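PDB 4NV1: formyltransferase from Francisella tularensis subsp. tularensis, which belongs to the formyltransferase family, pairing a mixed alpha/beta formyltransferase domain with a C-terminal region of the N-formyltransferase dimerization type. Local coordinates for residues 89-103 and 115-129. Sequence-based numbering, arbitrary orientation.
Sequences LCINIHPGLNPYNRG and LPIGATIHVMDEEID
Ile91, Ile93, Ile121 and Val123 share one face of the antiparallel pair formed by strands 89-94 and 117-123. Ile91 CG2 presses on Ile121 CG2 at 3.4 Å, tight for two methyls, while the CG1 branches of Ile93 and Ile121 run side by side; beta-branched residues suit both an extended backbone and this apolar face. Paired backbone bonds join Asn92 to His122 and His94 to Thr120.

On the other face, Asn92 lays its CB over the His122 ring and Asn98 OD1 sits above the opposite face, toward its rim. His122 takes chi1 68°, with CG between its backbone N and carbonyl carbon, which brings the ring close to Asn92. Asn92 ND2 itself is bonded to Ser73 O.

Where the chain leaves strand 89-94, Thr120 OG1 donates to a lone pair of Gly96 O (2.7 Å) and accepts from Asn98 N (3.0 Å), fastening the turn; Gln136 NE2 also bonds this versatile hydroxyl. Asp129 OD1 lies 3.2 Å above the His94 ring plane toward its rim, a contact without a hydrogen bond, and OD2 accepts from Gly103 N. The Arg102 guanidinium meets two carbonyls at its edge: NE stands above the Asp129 carbonyl plane, NH2 in that of Ile128.

In the mixed sheet, 70-74 flanks 89-94 in parallel and 133-139 follows 117-123; helix 147-170 packs on Ile91 and Ala119, helix 106-113 links the segments, and Pro95's side chain is about 5 Å from bound dTDP-4-amino-4,6-dideoxyglucose.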
loop_
_atom_site.group_PDB
_atom_site.type_symbol
_atom_site.label_atom_id
_atom_site.label_comp_id
_atom_site.label_asym_id
_atom_site.label_seq_id
_atom_site.Cartn_x
_atom_site.Cartn_y
_atom_site.Cartn_z
ATOM N N LEU A 89 -11.533 -3.980 -43.465
ATOM C CA LEU A 89 -11.313 -4.835 -42.318
ATOM C C LEU A 89 -10.505 -4.168 -41.206
ATOM O O LEU A 89 -9.324 -3.849 -41.362
ATOM C CB LEU A 89 -10.590 -6.089 -42.821
ATOM C CG LEU A 89 -10.190 -7.171 -41.846
ATOM C CD1 LEU A 89 -11.422 -7.570 -41.064
ATOM C CD2 LEU A 89 -9.615 -8.343 -42.639
ATOM N N CYS A 90 -11.139 -4.018 -40.059
ATOM C CA CYS A 90 -10.568 -3.351 -38.882
ATOM C C CYS A 90 -10.624 -4.393 -37.745
ATOM O O CYS A 90 -11.623 -5.071 -37.512
ATOM C CB CYS A 90 -11.421 -2.134 -38.522
ATOM S SG CYS A 90 -11.373 -0.937 -39.874
ATOM N N ILE A 91 -9.488 -4.566 -37.113
ATOM C CA ILE A 91 -9.332 -5.550 -36.062
ATOM C C ILE A 91 -8.816 -4.856 -34.805
ATOM O O ILE A 91 -7.939 -3.998 -34.846
ATOM C CB ILE A 91 -8.449 -6.673 -36.576
ATOM C CG1 ILE A 91 -9.239 -7.408 -37.713
ATOM C CG2 ILE A 91 -7.887 -7.510 -35.446
ATOM C CD1 ILE A 91 -8.362 -8.366 -38.475
ATOM N N ASN A 92 -9.506 -5.167 -33.728
ATOM C CA ASN A 92 -9.178 -4.641 -32.418
ATOM C C ASN A 92 -8.420 -5.653 -31.584
ATOM O O ASN A 92 -8.768 -6.828 -31.531
ATOM C CB ASN A 92 -10.481 -4.304 -31.729
ATOM C CG ASN A 92 -10.297 -3.486 -30.450
ATOM O OD1 ASN A 92 -11.210 -3.423 -29.686
ATOM N ND2 ASN A 92 -9.187 -2.795 -30.272
ATOM N N ILE A 93 -7.400 -5.180 -30.892
ATOM C CA ILE A 93 -6.596 -6.003 -30.037
ATOM C C ILE A 93 -6.894 -5.395 -28.691
ATOM O O ILE A 93 -6.536 -4.233 -28.424
ATOM C CB ILE A 93 -5.124 -5.922 -30.465
ATOM C CG1 ILE A 93 -4.943 -6.577 -31.847
ATOM C CG2 ILE A 93 -4.190 -6.630 -29.486
ATOM C CD1 ILE A 93 -4.839 -5.651 -33.020
ATOM N N HIS A 94 -7.553 -6.195 -27.852
ATOM C CA HIS A 94 -8.328 -5.689 -26.708
ATOM C C HIS A 94 -7.899 -6.320 -25.367
ATOM O O HIS A 94 -7.931 -7.548 -25.242
ATOM C CB HIS A 94 -9.806 -5.981 -27.006
ATOM C CG HIS A 94 -10.750 -5.683 -25.893
ATOM N ND1 HIS A 94 -10.906 -4.425 -25.339
ATOM C CD2 HIS A 94 -11.637 -6.486 -25.257
ATOM C CE1 HIS A 94 -11.809 -4.477 -24.376
ATOM N NE2 HIS A 94 -12.277 -5.717 -24.310
ATOM N N PRO A 95 -7.599 -5.488 -24.347
ATOM C CA PRO A 95 -7.284 -5.941 -22.999
ATOM C C PRO A 95 -8.450 -6.423 -22.175
ATOM O O PRO A 95 -8.441 -6.221 -20.966
ATOM C CB PRO A 95 -6.634 -4.709 -22.331
ATOM C CG PRO A 95 -7.355 -3.585 -22.950
ATOM C CD PRO A 95 -7.781 -4.026 -24.356
ATOM N N GLY A 96 -9.356 -7.200 -22.744
ATOM C CA GLY A 96 -10.253 -8.051 -21.941
ATOM C C GLY A 96 -10.752 -9.287 -22.698
ATOM O O GLY A 96 -10.405 -9.466 -23.857
ATOM N N LEU A 97 -11.453 -10.189 -22.018
ATOM C CA LEU A 97 -11.906 -11.448 -22.639
ATOM C C LEU A 97 -13.362 -11.266 -23.011
ATOM O O LEU A 97 -14.243 -11.544 -22.223
ATOM C CB LEU A 97 -11.777 -12.624 -21.674
ATOM C CG LEU A 97 -11.755 -14.041 -22.264
ATOM C CD1 LEU A 97 -10.441 -14.465 -22.863
ATOM C CD2 LEU A 97 -12.029 -15.062 -21.193
ATOM N N ASN A 98 -13.627 -10.833 -24.231
ATOM C CA ASN A 98 -15.010 -10.728 -24.701
ATOM C C ASN A 98 -15.775 -12.058 -24.566
ATOM O O ASN A 98 -15.200 -13.109 -24.783
ATOM C CB ASN A 98 -15.006 -10.366 -26.181
ATOM C CG ASN A 98 -14.552 -8.926 -26.462
ATOM O OD1 ASN A 98 -14.548 -8.481 -27.620
ATOM N ND2 ASN A 98 -14.214 -8.183 -25.414
ATOM N N PRO A 99 -17.057 -12.019 -24.190
ATOM C CA PRO A 99 -17.811 -10.804 -24.058
ATOM C C PRO A 99 -17.903 -10.293 -22.612
ATOM O O PRO A 99 -18.860 -9.589 -22.315
ATOM C CB PRO A 99 -19.202 -11.261 -24.420
ATOM C CG PRO A 99 -19.264 -12.647 -23.820
ATOM C CD PRO A 99 -17.925 -13.206 -24.192
ATOM N N TYR A 100 -17.014 -10.715 -21.714
ATOM C CA TYR A 100 -17.067 -10.319 -20.278
ATOM C C TYR A 100 -16.375 -8.977 -19.939
ATOM O O TYR A 100 -15.239 -8.755 -20.314
ATOM C CB TYR A 100 -16.507 -11.413 -19.397
ATOM C CG TYR A 100 -17.002 -12.829 -19.689
ATOM C CD1 TYR A 100 -16.201 -13.669 -20.433
ATOM C CD2 TYR A 100 -18.205 -13.332 -19.200
ATOM C CE1 TYR A 100 -16.588 -14.950 -20.734
ATOM C CE2 TYR A 100 -18.629 -14.649 -19.493
ATOM C CZ TYR A 100 -17.797 -15.461 -20.237
ATOM O OH TYR A 100 -18.092 -16.769 -20.625
ATOM N N ASN A 101 -17.117 -8.093 -19.302
ATOM C CA ASN A 101 -16.640 -6.801 -18.753
ATOM C C ASN A 101 -16.150 -5.966 -19.908
ATOM O O ASN A 101 -15.002 -5.576 -19.959
ATOM C CB ASN A 101 -15.558 -7.000 -17.693
ATOM C CG ASN A 101 -16.142 -7.497 -16.395
ATOM O OD1 ASN A 101 -17.239 -7.088 -16.017
ATOM N ND2 ASN A 101 -15.410 -8.360 -15.698
ATOM N N ARG A 102 -16.997 -5.897 -20.928
ATOM C CA ARG A 102 -16.756 -5.065 -22.084
ATOM C C ARG A 102 -16.799 -3.642 -21.551
ATOM O O ARG A 102 -17.462 -3.341 -20.549
ATOM C CB ARG A 102 -17.815 -5.310 -23.185
ATOM C CG ARG A 102 -17.595 -6.694 -23.783
ATOM C CD ARG A 102 -18.797 -7.287 -24.495
ATOM N NE ARG A 102 -19.400 -6.284 -25.347
ATOM C CZ ARG A 102 -20.610 -5.763 -25.179
ATOM N NH1 ARG A 102 -21.404 -6.206 -24.210
ATOM N NH2 ARG A 102 -21.016 -4.817 -26.025
ATOM N N GLY A 103 -16.095 -2.747 -22.223
ATOM C CA GLY A 103 -16.149 -1.356 -21.759
ATOM C C GLY A 103 -14.935 -0.993 -20.940
ATOM O O GLY A 103 -13.828 -1.441 -21.222
ATOM N N LEU A 115 -15.869 -12.293 -13.141
ATOM C CA LEU A 115 -15.895 -12.709 -14.553
ATOM C C LEU A 115 -14.494 -12.882 -15.140
ATOM O O LEU A 115 -13.568 -12.153 -14.761
ATOM C CB LEU A 115 -16.747 -11.716 -15.330
ATOM C CG LEU A 115 -18.221 -11.759 -14.838
ATOM C CD1 LEU A 115 -19.071 -10.836 -15.692
ATOM C CD2 LEU A 115 -18.830 -13.168 -14.844
ATOM N N PRO A 116 -14.282 -13.878 -16.021
ATOM C CA PRO A 116 -12.990 -13.974 -16.687
ATOM C C PRO A 116 -12.423 -12.653 -17.227
ATOM O O PRO A 116 -13.142 -11.770 -17.671
ATOM C CB PRO A 116 -13.320 -14.845 -17.898
ATOM C CG PRO A 116 -14.292 -15.801 -17.331
ATOM C CD PRO A 116 -15.207 -14.844 -16.611
ATOM N N ILE A 117 -11.109 -12.627 -17.298
ATOM C CA ILE A 117 -10.365 -11.493 -17.845
ATOM C C ILE A 117 -9.280 -12.153 -18.661
ATOM O O ILE A 117 -8.815 -13.262 -18.388
ATOM C CB ILE A 117 -9.757 -10.635 -16.684
ATOM C CG1 ILE A 117 -8.923 -9.471 -17.207
ATOM C CG2 ILE A 117 -8.808 -11.511 -15.876
ATOM C CD1 ILE A 117 -9.733 -8.417 -17.906
ATOM N N GLY A 118 -8.834 -11.448 -19.685
ATOM C CA GLY A 118 -7.839 -12.011 -20.597
ATOM C C GLY A 118 -7.684 -11.014 -21.716
ATOM O O GLY A 118 -7.855 -9.762 -21.478
ATOM N N ALA A 119 -7.297 -11.522 -22.888
ATOM C CA ALA A 119 -7.144 -10.660 -24.081
ATOM C C ALA A 119 -7.844 -11.245 -25.308
ATOM O O ALA A 119 -7.840 -12.431 -25.451
ATOM C CB ALA A 119 -5.662 -10.475 -24.410
ATOM N N THR A 120 -8.422 -10.389 -26.129
ATOM C CA THR A 120 -9.156 -10.742 -27.287
ATOM C C THR A 120 -8.684 -9.901 -28.475
ATOM O O THR A 120 -8.419 -8.681 -28.332
ATOM C CB THR A 120 -10.626 -10.381 -27.078
ATOM O OG1 THR A 120 -11.138 -11.027 -25.931
ATOM C CG2 THR A 120 -11.499 -10.819 -28.298
ATOM N N ILE A 121 -8.569 -10.581 -29.620
ATOM C CA ILE A 121 -8.479 -9.964 -30.947
ATOM C C ILE A 121 -9.695 -10.326 -31.734
ATOM O O ILE A 121 -10.074 -11.508 -31.864
ATOM C CB ILE A 121 -7.259 -10.457 -31.709
ATOM C CG1 ILE A 121 -6.009 -10.247 -30.889
ATOM C CG2 ILE A 121 -7.187 -9.760 -33.062
ATOM C CD1 ILE A 121 -4.778 -10.954 -31.375
ATOM N N HIS A 122 -10.358 -9.303 -32.216
ATOM C CA HIS A 122 -11.642 -9.508 -32.830
ATOM C C HIS A 122 -11.841 -8.491 -33.927
ATOM O O HIS A 122 -11.272 -7.384 -33.913
ATOM C CB HIS A 122 -12.772 -9.417 -31.799
ATOM C CG HIS A 122 -12.970 -8.044 -31.239
ATOM N ND1 HIS A 122 -12.247 -7.560 -30.169
ATOM C CD2 HIS A 122 -13.817 -7.054 -31.600
ATOM C CE1 HIS A 122 -12.625 -6.321 -29.907
ATOM N NE2 HIS A 122 -13.558 -5.985 -30.778
ATOM N N VAL A 123 -12.641 -8.885 -34.903
ATOM C CA VAL A 123 -12.990 -8.000 -35.995
ATOM C C VAL A 123 -13.946 -6.915 -35.543
ATOM O O VAL A 123 -14.977 -7.206 -34.998
ATOM C CB VAL A 123 -13.597 -8.793 -37.171
ATOM C CG1 VAL A 123 -13.945 -7.870 -38.352
ATOM C CG2 VAL A 123 -12.623 -9.887 -37.618
ATOM N N MET A 124 -13.684 -5.661 -35.893
ATOM C CA MET A 124 -14.542 -4.591 -35.386
ATOM C C MET A 124 -15.816 -4.532 -36.196
ATOM O O MET A 124 -15.845 -4.863 -37.397
ATOM C CB MET A 124 -13.815 -3.243 -35.395
ATOM C CG MET A 124 -12.502 -3.284 -34.664
ATOM S SD MET A 124 -11.394 -1.867 -34.842
ATOM C CE MET A 124 -12.515 -0.543 -34.472
ATOM N N ASP A 125 -16.852 -4.156 -35.459
ATOM C CA ASP A 125 -18.255 -4.014 -35.809
ATOM C C ASP A 125 -18.711 -2.608 -35.402
ATOM O O ASP A 125 -17.937 -1.831 -34.820
ATOM C CB ASP A 125 -19.071 -4.951 -34.912
ATOM C CG ASP A 125 -19.671 -6.090 -35.653
ATOM O OD1 ASP A 125 -20.038 -5.895 -36.834
ATOM O OD2 ASP A 125 -19.816 -7.159 -35.014
ATOM N N GLU A 126 -19.978 -2.295 -35.648
ATOM C CA GLU A 126 -20.583 -1.075 -35.083
ATOM C C GLU A 126 -20.647 -0.949 -33.538
ATOM O O GLU A 126 -20.577 0.164 -32.996
ATOM C CB GLU A 126 -21.945 -0.876 -35.721
ATOM C CG GLU A 126 -21.805 -0.837 -37.240
ATOM C CD GLU A 126 -22.821 0.058 -37.933
ATOM O OE1 GLU A 126 -23.146 -0.251 -39.102
ATOM O OE2 GLU A 126 -23.296 1.051 -37.327
ATOM N N GLU A 127 -20.710 -2.070 -32.818
ATOM C CA GLU A 127 -20.716 -2.033 -31.363
ATOM C C GLU A 127 -19.352 -2.266 -30.725
ATOM O O GLU A 127 -18.501 -2.944 -31.296
ATOM C CB GLU A 127 -21.732 -3.044 -30.816
ATOM C CG GLU A 127 -23.200 -2.747 -31.144
ATOM C CD GLU A 127 -24.147 -3.110 -30.005
ATOM O OE1 GLU A 127 -23.665 -3.308 -28.867
ATOM O OE2 GLU A 127 -25.379 -3.191 -30.226
ATOM N N ILE A 128 -19.184 -1.715 -29.525
ATOM C CA ILE A 128 -17.970 -1.805 -28.701
ATOM C C ILE A 128 -17.592 -3.214 -28.210
ATOM O O ILE A 128 -18.339 -3.899 -27.498
ATOM C CB ILE A 128 -18.035 -0.837 -27.455
ATOM C CG1 ILE A 128 -18.061 0.654 -27.856
ATOM C CG2 ILE A 128 -16.911 -1.094 -26.440
ATOM C CD1 ILE A 128 -17.490 1.621 -26.831
ATOM N N ASP A 129 -16.349 -3.618 -28.493
ATOM C CA ASP A 129 -15.885 -4.940 -28.056
ATOM C C ASP A 129 -16.989 -5.967 -28.409
ATOM O O ASP A 129 -17.468 -6.636 -27.509
ATOM C CB ASP A 129 -15.574 -4.929 -26.522
ATOM C CG ASP A 129 -14.567 -3.821 -26.079
ATOM O OD1 ASP A 129 -13.674 -3.473 -26.902
ATOM O OD2 ASP A 129 -14.660 -3.307 -24.918
HETATM O O HOH W 1 -14.274 -4.445 -39.863
HETATM O O HOH W 2 -12.954 -9.647 -19.319
#